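Local coordinates for protein cytochrome cL (Hyphomicrobium denitrificans, PDB 2D0W) that probably accepts electrons from methanol dehydrogenase through its bound heme, serving methanol oxidation in the periplasm, at residues L75-D88 / I122-W135. Numbering follows the deposited sequence.
With ZN (zinc ion), chain E; HEM (protoporphyrin IX containing Fe), chain H.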
loop_
_atom_site.group_PDB
_atom_site.type_symbol
_atom_site.label_atom_id
_atom_site.label_comp_id
_atom_site.label_asym_id
_atom_site.label_seq_id
_atom_site.Cartn_x
_atom_site.Cartn_y
_atom_site.Cartn_z
ATOM N N LEU A 75 9.490 2.720 -5.480
ATOM C CA LEU A 75 8.688 2.623 -4.291
ATOM C C LEU A 75 9.190 1.419 -3.522
ATOM O O LEU A 75 8.638 1.075 -2.469
ATOM C CB LEU A 75 7.208 2.446 -4.658
ATOM C CG LEU A 75 6.520 3.520 -5.502
ATOM C CD1 LEU A 75 5.036 3.158 -5.868
ATOM C CD2 LEU A 75 6.582 4.856 -4.705
ATOM N N ASN A 76 10.260 0.804 -4.023
ATOM C CA ASN A 76 10.676 -0.492 -3.515
ATOM C C ASN A 76 11.981 -0.356 -2.702
ATOM O O ASN A 76 12.630 -1.339 -2.368
ATOM C CB ASN A 76 10.850 -1.467 -4.687
ATOM C CG ASN A 76 12.019 -1.091 -5.569
ATOM O OD1 ASN A 76 12.554 0.035 -5.463
ATOM N ND2 ASN A 76 12.418 -1.992 -6.436
ATOM N N ASP A 77 12.341 0.881 -2.368
ATOM C CA ASP A 77 13.586 1.108 -1.617
ATOM C C ASP A 77 13.368 1.806 -0.287
ATOM O O ASP A 77 12.224 2.081 0.084
ATOM C CB ASP A 77 14.658 1.745 -2.529
ATOM C CG ASP A 77 14.337 3.159 -2.949
ATOM O OD1 ASP A 77 15.195 3.747 -3.659
ATOM O OD2 ASP A 77 13.265 3.689 -2.591
ATOM N N SER A 78 14.450 2.091 0.444
ATOM C CA SER A 78 14.349 2.588 1.810
ATOM C C SER A 78 14.170 4.038 1.810
ATOM O O SER A 78 13.810 4.623 2.823
ATOM C CB SER A 78 15.596 2.264 2.652
ATOM O OG SER A 78 16.792 2.637 1.993
ATOM N N TYR A 79 14.411 4.653 0.663
ATOM C CA TYR A 79 14.324 6.091 0.593
ATOM C C TYR A 79 12.954 6.666 0.221
ATOM O O TYR A 79 12.370 6.248 -0.758
ATOM C CB TYR A 79 15.390 6.612 -0.380
ATOM C CG TYR A 79 15.359 8.091 -0.402
ATOM C CD1 TYR A 79 16.128 8.817 0.508
ATOM C CD2 TYR A 79 14.527 8.785 -1.289
ATOM C CE1 TYR A 79 16.096 10.178 0.514
ATOM C CE2 TYR A 79 14.456 10.168 -1.270
ATOM C CZ TYR A 79 15.276 10.849 -0.367
ATOM O OH TYR A 79 15.261 12.215 -0.285
ATOM N N TRP A 80 12.453 7.645 0.985
ATOM C CA TRP A 80 11.153 8.273 0.679
ATOM C C TRP A 80 11.263 9.784 0.585
ATOM O O TRP A 80 11.802 10.439 1.489
ATOM C CB TRP A 80 10.095 7.906 1.727
ATOM C CG TRP A 80 9.857 6.455 1.803
ATOM C CD1 TRP A 80 10.516 5.553 2.592
ATOM C CD2 TRP A 80 8.926 5.703 1.036
ATOM N NE1 TRP A 80 10.034 4.285 2.376
ATOM C CE2 TRP A 80 9.058 4.351 1.424
ATOM C CE3 TRP A 80 7.998 6.032 0.046
ATOM C CZ2 TRP A 80 8.289 3.331 0.853
ATOM C CZ3 TRP A 80 7.239 5.032 -0.514
ATOM C CH2 TRP A 80 7.381 3.693 -0.102
ATOM N N THR A 81 10.737 10.338 -0.501
ATOM C CA THR A 81 10.600 11.791 -0.625
ATOM C C THR A 81 9.836 12.389 0.530
ATOM O O THR A 81 10.203 13.454 1.030
ATOM C CB THR A 81 9.870 12.180 -1.954
ATOM O OG1 THR A 81 10.653 11.716 -3.039
ATOM C CG2 THR A 81 9.720 13.708 -2.107
ATOM N N TYR A 82 8.733 11.740 0.914
ATOM C CA TYR A 82 7.892 12.161 2.022
ATOM C C TYR A 82 8.038 11.036 3.044
ATOM O O TYR A 82 7.490 9.936 2.852
ATOM C CB TYR A 82 6.444 12.283 1.527
ATOM C CG TYR A 82 6.328 13.254 0.391
ATOM C CD1 TYR A 82 6.282 14.649 0.635
ATOM C CD2 TYR A 82 6.290 12.799 -0.932
ATOM C CE1 TYR A 82 6.192 15.549 -0.414
ATOM C CE2 TYR A 82 6.224 13.696 -1.989
ATOM C CZ TYR A 82 6.184 15.064 -1.730
ATOM O OH TYR A 82 6.136 15.928 -2.813
ATOM N N PRO A 83 8.824 11.264 4.093
ATOM C CA PRO A 83 9.125 10.131 5.005
ATOM C C PRO A 83 7.966 9.524 5.847
ATOM O O PRO A 83 8.099 8.401 6.294
ATOM C CB PRO A 83 10.315 10.647 5.865
ATOM C CG PRO A 83 10.255 12.178 5.763
ATOM C CD PRO A 83 9.530 12.519 4.458
ATOM N N LYS A 84 6.861 10.232 6.047
ATOM C CA LYS A 84 5.658 9.611 6.631
ATOM C C LYS A 84 5.078 8.474 5.755
ATOM O O LYS A 84 4.127 7.797 6.155
ATOM C CB LYS A 84 4.563 10.653 6.896
ATOM C CG LYS A 84 4.785 11.477 8.176
ATOM C CD LYS A 84 3.554 12.336 8.557
ATOM C CE LYS A 84 3.979 13.556 9.391
ATOM N NZ LYS A 84 2.988 14.708 9.373
ATOM N N ASN A 85 5.656 8.272 4.580
ATOM C CA ASN A 85 5.293 7.133 3.725
ATOM C C ASN A 85 5.866 5.786 4.232
ATOM O O ASN A 85 5.548 4.748 3.701
ATOM C CB ASN A 85 5.628 7.403 2.248
ATOM C CG ASN A 85 4.653 8.406 1.581
ATOM O OD1 ASN A 85 3.474 8.546 1.987
ATOM N ND2 ASN A 85 5.135 9.083 0.521
ATOM N N THR A 86 6.723 5.837 5.261
ATOM C CA THR A 86 7.147 4.647 6.012
ATOM C C THR A 86 6.046 4.146 6.982
ATOM O O THR A 86 6.179 3.086 7.605
ATOM C CB THR A 86 8.489 4.897 6.805
ATOM O OG1 THR A 86 8.301 5.883 7.838
ATOM C CG2 THR A 86 9.628 5.320 5.893
ATOM N N THR A 87 4.982 4.925 7.155
ATOM C CA THR A 87 3.789 4.484 7.890
ATOM C C THR A 87 2.686 4.206 6.877
ATOM O O THR A 87 2.623 4.872 5.808
ATOM C CB THR A 87 3.335 5.554 8.935
ATOM O OG1 THR A 87 2.755 6.678 8.269
ATOM C CG2 THR A 87 4.528 6.082 9.730
ATOM N N ASP A 88 1.788 3.270 7.194
ATOM C CA ASP A 88 0.662 2.977 6.297
ATOM C C ASP A 88 -0.241 4.173 6.202
ATOM O O ASP A 88 -0.787 4.429 5.150
ATOM C CB ASP A 88 -0.141 1.744 6.743
ATOM C CG ASP A 88 0.666 0.452 6.604
ATOM O OD1 ASP A 88 0.316 -0.525 7.263
ATOM O OD2 ASP A 88 1.666 0.423 5.880
ATOM N N ILE A 122 2.606 -2.778 -2.216
ATOM C CA ILE A 122 3.721 -1.842 -2.149
ATOM C C ILE A 122 4.731 -2.211 -1.054
ATOM O O ILE A 122 5.937 -2.163 -1.280
ATOM C CB ILE A 122 3.240 -0.345 -2.014
ATOM C CG1 ILE A 122 2.447 0.069 -3.270
ATOM C CG2 ILE A 122 4.445 0.587 -1.701
ATOM C CD1 ILE A 122 1.645 1.392 -3.064
ATOM N N ARG A 123 4.256 -2.589 0.127
ATOM C CA ARG A 123 5.175 -3.049 1.189
ATOM C C ARG A 123 5.903 -4.316 0.767
ATOM O O ARG A 123 7.107 -4.487 1.070
ATOM C CB ARG A 123 4.450 -3.285 2.522
ATOM C CG ARG A 123 3.688 -2.018 3.074
ATOM C CD ARG A 123 4.622 -0.837 3.056
ATOM N NE ARG A 123 4.022 0.246 3.816
ATOM C CZ ARG A 123 4.447 1.500 3.837
ATOM N NH1 ARG A 123 5.475 1.875 3.123
ATOM N NH2 ARG A 123 3.802 2.378 4.589
ATOM N N HIS A 124 5.179 -5.216 0.104
ATOM C CA HIS A 124 5.762 -6.553 -0.269
ATOM C C HIS A 124 6.949 -6.527 -1.268
ATOM O O HIS A 124 7.815 -7.419 -1.241
ATOM C CB HIS A 124 4.680 -7.495 -0.824
ATOM C CG HIS A 124 5.139 -8.923 -0.942
ATOM N ND1 HIS A 124 5.322 -9.744 0.155
ATOM C CD2 HIS A 124 5.433 -9.673 -2.025
ATOM C CE1 HIS A 124 5.732 -10.938 -0.257
ATOM N NE2 HIS A 124 5.818 -10.913 -1.576
ATOM N N ILE A 125 6.926 -5.539 -2.165
ATOM C CA ILE A 125 7.944 -5.346 -3.214
ATOM C C ILE A 125 9.245 -4.659 -2.779
ATOM O O ILE A 125 10.194 -4.567 -3.580
ATOM C CB ILE A 125 7.342 -4.628 -4.512
ATOM C CG1 ILE A 125 6.757 -3.230 -4.227
ATOM C CG2 ILE A 125 6.301 -5.536 -5.235
ATOM C CD1 ILE A 125 6.021 -2.617 -5.458
ATOM N N GLN A 126 9.280 -4.208 -1.513
ATOM C CA GLN A 126 10.479 -3.717 -0.830
ATOM C C GLN A 126 11.636 -4.699 -0.971
ATOM O O GLN A 126 11.474 -5.884 -0.810
ATOM C CB GLN A 126 10.190 -3.503 0.659
ATOM C CG GLN A 126 11.331 -2.869 1.451
ATOM C CD GLN A 126 11.758 -1.499 0.907
ATOM O OE1 GLN A 126 12.937 -1.136 0.984
ATOM N NE2 GLN A 126 10.809 -0.730 0.383
ATOM N N LYS A 127 12.802 -4.174 -1.314
ATOM C CA LYS A 127 13.965 -5.008 -1.572
ATOM C C LYS A 127 15.213 -4.503 -0.830
ATOM O O LYS A 127 16.271 -5.102 -0.950
ATOM C CB LYS A 127 14.197 -5.135 -3.101
ATOM C CG LYS A 127 14.322 -3.816 -3.892
ATOM C CD LYS A 127 15.721 -3.169 -3.764
ATOM C CE LYS A 127 15.712 -1.707 -4.204
ATOM N NZ LYS A 127 16.911 -0.866 -3.822
ATOM N N ASP A 128 15.071 -3.411 -0.069
ATOM C CA ASP A 128 16.110 -2.904 0.833
ATOM C C ASP A 128 15.890 -3.458 2.239
ATOM O O ASP A 128 14.838 -4.048 2.518
ATOM C CB ASP A 128 16.073 -1.370 0.904
ATOM C CG ASP A 128 16.651 -0.691 -0.341
ATOM O OD1 ASP A 128 17.226 -1.368 -1.216
ATOM O OD2 ASP A 128 16.510 0.555 -0.446
ATOM N N ASP A 129 16.860 -3.255 3.136
ATOM C CA ASP A 129 16.765 -3.787 4.517
ATOM C C ASP A 129 15.584 -3.152 5.257
ATOM O O ASP A 129 15.355 -1.947 5.163
ATOM C CB ASP A 129 18.073 -3.570 5.315
ATOM C CG ASP A 129 17.921 -3.928 6.814
ATOM O OD1 ASP A 129 17.811 -3.001 7.637
ATOM O OD2 ASP A 129 17.877 -5.137 7.158
ATOM N N VAL A 130 14.835 -3.967 5.988
ATOM C CA VAL A 130 13.656 -3.504 6.724
ATOM C C VAL A 130 13.772 -3.454 8.269
ATOM O O VAL A 130 12.762 -3.289 8.988
ATOM C CB VAL A 130 12.465 -4.359 6.372
ATOM C CG1 VAL A 130 12.065 -4.058 4.921
ATOM C CG2 VAL A 130 12.825 -5.907 6.570
ATOM N N ALA A 131 14.979 -3.559 8.796
ATOM C CA ALA A 131 15.122 -3.511 10.272
ATOM C C ALA A 131 14.570 -2.191 10.869
ATOM O O ALA A 131 14.045 -2.161 11.981
ATOM C CB ALA A 131 16.582 -3.749 10.663
ATOM N N ASP A 132 14.619 -1.117 10.098
ATOM C CA ASP A 132 14.126 0.172 10.556
ATOM C C ASP A 132 12.700 0.476 10.066
ATOM O O ASP A 132 12.185 1.584 10.291
ATOM C CB ASP A 132 15.073 1.264 10.062
ATOM C CG ASP A 132 15.437 2.263 11.146
ATOM O OD1 ASP A 132 16.533 2.093 11.724
ATOM O OD2 ASP A 132 14.662 3.219 11.416
ATOM N N ALA A 133 12.053 -0.503 9.421
ATOM C CA ALA A 133 10.789 -0.257 8.722
ATOM C C ALA A 133 9.676 0.128 9.679
ATOM O O ALA A 133 9.298 -0.656 10.522
ATOM C CB ALA A 133 10.398 -1.488 7.870
ATOM N N ASP A 134 9.165 1.353 9.560
ATOM C CA ASP A 134 8.041 1.815 10.404
ATOM C C ASP A 134 6.715 1.070 10.156
ATOM O O ASP A 134 5.798 1.161 10.985
ATOM C CB ASP A 134 7.808 3.335 10.249
ATOM C CG ASP A 134 9.003 4.154 10.669
ATOM O OD1 ASP A 134 10.040 3.584 11.094
ATOM O OD2 ASP A 134 8.923 5.389 10.575
ATOM N N TRP A 135 6.609 0.331 9.039
ATOM C CA TRP A 135 5.346 -0.336 8.630
ATOM C C TRP A 135 5.260 -1.825 8.935
ATOM O O TRP A 135 4.241 -2.484 8.602
ATOM C CB TRP A 135 5.105 -0.176 7.113
ATOM C CG TRP A 135 6.097 -0.969 6.257
ATOM C CD1 TRP A 135 5.979 -2.272 5.843
ATOM C CD2 TRP A 135 7.312 -0.491 5.711
ATOM N NE1 TRP A 135 7.068 -2.648 5.111
ATOM C CE2 TRP A 135 7.897 -1.564 4.992
ATOM C CE3 TRP A 135 7.978 0.729 5.764
ATOM C CZ2 TRP A 135 9.123 -1.441 4.335
ATOM C CZ3 TRP A 135 9.196 0.852 5.115
ATOM C CH2 TRP A 135 9.763 -0.234 4.420
HETATM ZN ZN ZN E . 11.764 5.362 -2.810
HETATM C CHA HEM H . 5.034 9.997 -5.981
HETATM C CHB HEM H . 2.391 5.957 -5.293
HETATM C CHC HEM H . 0.294 6.359 -9.675
HETATM C CHD HEM H . 3.782 9.568 -10.723
HETATM C C1A HEM H . 4.454 8.902 -5.336
HETATM C C2A HEM H . 4.589 8.493 -3.944
HETATM C C3A HEM H . 3.884 7.373 -3.781
HETATM C C4A HEM H . 3.235 7.021 -5.037
HETATM C CMA HEM H . 3.736 6.524 -2.477
HETATM C CAA HEM H . 5.466 9.193 -2.881
HETATM C CBA HEM H . 6.873 8.588 -3.023
HETATM C CGA HEM H . 7.823 9.054 -1.926
HETATM O O1A HEM H . 7.358 9.591 -0.892
HETATM O O2A HEM H . 9.052 8.885 -2.109
HETATM C C1B HEM H . 1.552 5.737 -6.392
HETATM C C2B HEM H . 0.541 4.696 -6.616
HETATM C C3B HEM H . -0.038 4.863 -7.703
HETATM C C4B HEM H . 0.553 5.961 -8.404
HETATM C CMB HEM H . 0.352 3.567 -5.604
HETATM C CAB HEM H . -1.363 4.210 -8.128
HETATM C CBB HEM H . -2.408 4.253 -7.359
HETATM C C1C HEM H . 1.077 7.257 -10.367
HETATM C C2C HEM H . 0.826 7.796 -11.720
HETATM C C3C HEM H . 1.813 8.622 -12.013
HETATM C C4C HEM H . 2.669 8.765 -10.825
HETATM C CMC HEM H . -0.065 7.042 -12.695
HETATM C CAC HEM H . 2.262 9.213 -13.388
HETATM C CBC HEM H . 1.321 9.705 -14.147
HETATM C C1D HEM H . 4.384 10.069 -9.586
HETATM C C2D HEM H . 5.296 11.195 -9.519
HETATM C C3D HEM H . 5.677 11.339 -8.050
HETATM C C4D HEM H . 4.987 10.271 -7.352
HETATM C CMD HEM H . 5.769 12.078 -10.715
HETATM C CAD HEM H . 6.613 12.401 -7.368
HETATM C CBD HEM H . 5.609 13.361 -6.725
HETATM C CGD HEM H . 6.214 14.265 -5.679
HETATM O O1D HEM H . 5.481 15.031 -5.028
HETATM O O2D HEM H . 7.436 14.190 -5.487
HETATM N NA HEM H . 3.641 7.969 -5.951
HETATM N NB HEM H . 1.537 6.429 -7.584
HETATM N NC HEM H . 2.178 7.910 -9.834
HETATM N ND HEM H . 4.259 9.552 -8.300
HETATM FE FE HEM H . 2.823 8.004 -7.880
HETATM O O HOH W 1 8.132 -0.824 -0.657
HETATM O O HOH W 2 10.827 -4.799 -6.074
HETATM O O HOH W 3 16.704 1.494 -5.252
HETATM O O HOH W 4 10.533 3.670 -1.554
HETATM O O HOH W 5 11.126 7.756 -3.476
#
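The carbonyl oxygen of N85 is gripped end-on by two nitrogens of R123. NH1 lies 2.9 Å from N85 O, in the carbonyl plane, while NH2 reaches the same oxygen from well above that plane. Side-on, NE and NH2 of R123 both point at D88 OD2, with NE 3.1 Å from it, in a salt bridge, the carboxylate and guanidinium planes 29° apart and nearly coplanar. One arginine thus ties a 3-10 turn to the start of the helix that follows it, an example of a single side chain serving several acceptors to pin a loop. A bend at chi2 (-50°) turns the R123 chain toward the loop, where W80 CZ2 lies at the rim of the guanidinium, near its plane, with ring and guanidinium planes 85° apart, and W135 lies against one face. Were R123 replaced by an alanine, D88 would probably lose its cationic mate and N85 O both of its donors. The N85 side chain donates through ND2 to heme O1A at 2.7 Å, so R123 holds, from the second shell, the backbone of a propionate ligand.

Farther along, the two segments are joined through backbone and carboxylate: K127 N donates to N76 O at 3.0 Å, and S78 N meets D128 OD2 at 2.7 Å, on its anti side. K127 NZ forms a salt bridge to D128 OD1 at 2.7 Å, and with S78 N on OD2 this probably limits the turning of the carboxylate. D77 carries OD2 to the zinc ion, 2.3 Å away, alongside Y79 O and G74 O.

In the cytochrome c fold, this loop between helices 60-63 and 88-97 packs against the C-terminal part of helix 112-124 and the chain beyond it, while I122 and R123 rest on L91 of helix 88-97.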